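Local coordinates for putative NTP pyrophosphohydrolase (Exiguobacterium sibiricum 255-15, PDB 3NL9), which probably hydrolyses nucleoside triphosphates to the monophosphate and pyrophosphate, as an all-helical member of the phosphoribosyl-ATP pyrophosphohydrolase-like family, at the interface of chains A and B. Numbering follows the deposited sequence. Chains: chain A/B, putative NTP pyrophosphohydrolase.

The interface of chains A and B. Residues chain A 47-48, 51, 57, 60; chain B 78-79, 81-83.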
loop_
_atom_site.group_PDB
_atom_site.type_symbol
_atom_site.label_atom_id
_atom_site.label_comp_id
_atom_site.label_asym_id
_atom_site.label_seq_id
_atom_site.Cartn_x
_atom_site.Cartn_y
_atom_site.Cartn_z
ATOM N N VAL A 47 9.295 -6.623 0.955
ATOM C CA VAL A 47 10.661 -7.118 0.713
ATOM C C VAL A 47 11.643 -5.957 0.554
ATOM O O VAL A 47 12.606 -5.872 1.323
ATOM C CB VAL A 47 10.752 -8.102 -0.494
ATOM C CG1 VAL A 47 12.205 -8.577 -0.704
ATOM C CG2 VAL A 47 9.792 -9.321 -0.300
ATOM N N GLU A 48 11.400 -5.051 -0.400
ATOM C CA GLU A 48 12.344 -3.932 -0.608
ATOM C C GLU A 48 12.405 -3.028 0.610
ATOM O O GLU A 48 13.485 -2.605 1.003
ATOM C CB GLU A 48 11.980 -3.051 -1.835
ATOM C CG GLU A 48 11.985 -3.778 -3.139
ATOM C CD GLU A 48 13.400 -4.018 -3.693
ATOM O OE1 GLU A 48 14.346 -3.295 -3.290
ATOM O OE2 GLU A 48 13.542 -4.924 -4.547
ATOM N N HIS A 51 14.440 -4.868 3.338
ATOM C CA HIS A 51 15.840 -4.979 2.963
ATOM C C HIS A 51 16.485 -3.618 3.165
ATOM O O HIS A 51 17.551 -3.519 3.763
ATOM C CB HIS A 51 15.990 -5.419 1.517
ATOM C CG HIS A 51 17.413 -5.520 1.056
ATOM N ND1 HIS A 51 18.137 -4.428 0.623
ATOM C CD2 HIS A 51 18.242 -6.586 0.940
ATOM C CE1 HIS A 51 19.348 -4.818 0.265
ATOM N NE2 HIS A 51 19.437 -6.123 0.449
ATOM N N GLU A 57 22.528 -9.352 6.448
ATOM C CA GLU A 57 21.711 -10.515 6.081
ATOM C C GLU A 57 20.995 -11.094 7.306
ATOM O O GLU A 57 19.838 -11.474 7.225
ATOM C CB GLU A 57 22.595 -11.568 5.392
ATOM C CG GLU A 57 21.873 -12.838 5.006
ATOM C CD GLU A 57 22.751 -13.774 4.190
ATOM O OE1 GLU A 57 22.782 -13.615 2.943
ATOM O OE2 GLU A 57 23.394 -14.663 4.805
ATOM N N PHE A 60 18.015 -8.980 8.221
ATOM C CA PHE A 60 17.034 -8.967 7.171
ATOM C C PHE A 60 16.231 -10.279 7.190
ATOM O O PHE A 60 15.000 -10.267 7.144
ATOM C CB PHE A 60 17.723 -8.722 5.837
ATOM C CG PHE A 60 16.826 -8.863 4.670
ATOM C CD1 PHE A 60 15.646 -8.158 4.615
ATOM C CD2 PHE A 60 17.168 -9.697 3.610
ATOM C CE1 PHE A 60 14.807 -8.273 3.543
ATOM C CE2 PHE A 60 16.319 -9.831 2.531
ATOM C CZ PHE A 60 15.146 -9.120 2.492
ATOM N N SER B 78 16.673 -10.066 -3.382
ATOM C CA SER B 78 17.166 -8.990 -2.492
ATOM C C SER B 78 18.388 -9.389 -1.648
ATOM O O SER B 78 19.222 -8.542 -1.304
ATOM C CB SER B 78 16.045 -8.485 -1.591
ATOM O OG SER B 78 15.079 -7.798 -2.373
ATOM N N LEU B 79 18.482 -10.672 -1.324
ATOM C CA LEU B 79 19.615 -11.206 -0.555
ATOM C C LEU B 79 20.951 -10.984 -1.284
ATOM O O LEU B 79 22.007 -10.959 -0.652
ATOM C CB LEU B 79 19.415 -12.700 -0.270
ATOM C CG LEU B 79 18.410 -13.078 0.824
ATOM C CD1 LEU B 79 18.210 -14.628 0.884
ATOM C CD2 LEU B 79 18.854 -12.532 2.182
ATOM N N GLU B 81 21.639 -8.242 -2.996
ATOM C CA GLU B 81 21.846 -6.792 -3.105
ATOM C C GLU B 81 22.463 -6.296 -1.818
ATOM O O GLU B 81 22.052 -6.734 -0.747
ATOM C CB GLU B 81 20.511 -6.077 -3.330
ATOM C CG GLU B 81 19.855 -6.379 -4.674
ATOM C CD GLU B 81 20.685 -5.874 -5.864
ATOM O OE1 GLU B 81 21.051 -4.667 -5.884
ATOM O OE2 GLU B 81 20.983 -6.690 -6.774
ATOM N N THR B 82 23.430 -5.381 -1.921
ATOM C CA THR B 82 24.164 -4.841 -0.762
ATOM C C THR B 82 23.222 -4.022 0.131
ATOM O O THR B 82 22.309 -3.397 -0.374
ATOM C CB THR B 82 25.343 -3.902 -1.211
ATOM O OG1 THR B 82 24.807 -2.840 -1.992
ATOM C CG2 THR B 82 26.402 -4.659 -2.051
ATOM N N TYR B 83 23.467 -4.011 1.439
ATOM C CA TYR B 83 22.543 -3.385 2.400
ATOM C C TYR B 83 22.937 -1.920 2.557
ATOM O O TYR B 83 24.082 -1.568 2.337
ATOM C CB TYR B 83 22.544 -4.133 3.771
ATOM C CG TYR B 83 22.006 -5.529 3.641
ATOM C CD1 TYR B 83 20.643 -5.774 3.704
ATOM C CD2 TYR B 83 22.860 -6.599 3.393
ATOM C CE1 TYR B 83 20.139 -7.054 3.525
ATOM C CE2 TYR B 83 22.373 -7.887 3.214
ATOM C CZ TYR B 83 20.998 -8.103 3.280
ATOM O OH TYR B 83 20.502 -9.366 3.093
HETATM O O HOH W 1 22.258 -10.989 1.875
HETATM O O HOH W 2 16.516 -5.382 -2.751
#
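A:His51, near the end of helix 31-52, points its imidazole tip into the turn that follows helix 57-79 of chain B. Its CG lies anti to the backbone N (chi1 179°), which carries the ring out across the interface. NE2 donates a hydrogen bond to the backbone O of B:Glu81 at 2.9 Å. The acceptor lies close to the imidazole plane, but the donor sits above the carbonyl plane, and the bond is bent (144° at H). B:Glu81 is poorly ordered, which limits how far this geometry can be read. The backbone O of B:Ser78 is also near NE2, at 3.0 Å, but lies well out of the ring plane, toward CD2, so any bond to it is probably weak.

The same imidazole stacks on the phenol ring of B:Tyr83. The planes are 24° apart and the centroids 4.3 Å apart, with tyrosine CE1 over the CD2-NE2 side. An alanine in place of A:His51 would probably leave the B:Glu81 carbonyl without this donor and B:Tyr83 freer to turn.

Apolar packing continues beyond the stack. B:Leu79 CD2 meets the rim of the A:Phe60 ring, 3.6 Å from CD2. The phenol end of B:Tyr83 reaches the start of helix 57-79 of chain A: OH lies 3.4 Å from A:Glu57 CA, and A:Phe60 CD2 sits at the tyrosine ring's edge, in its plane.

Two waters bridge the chains. One links B:Tyr83 OH, at 2.7 Å, with the A:Glu57 carboxylate and the B:Leu79 carbonyl. The other joins B:Ser78 OG, at 2.8 Å, to A:Glu48 OE1.

The patch has a two-fold twin. It probably helps hold the dimer together.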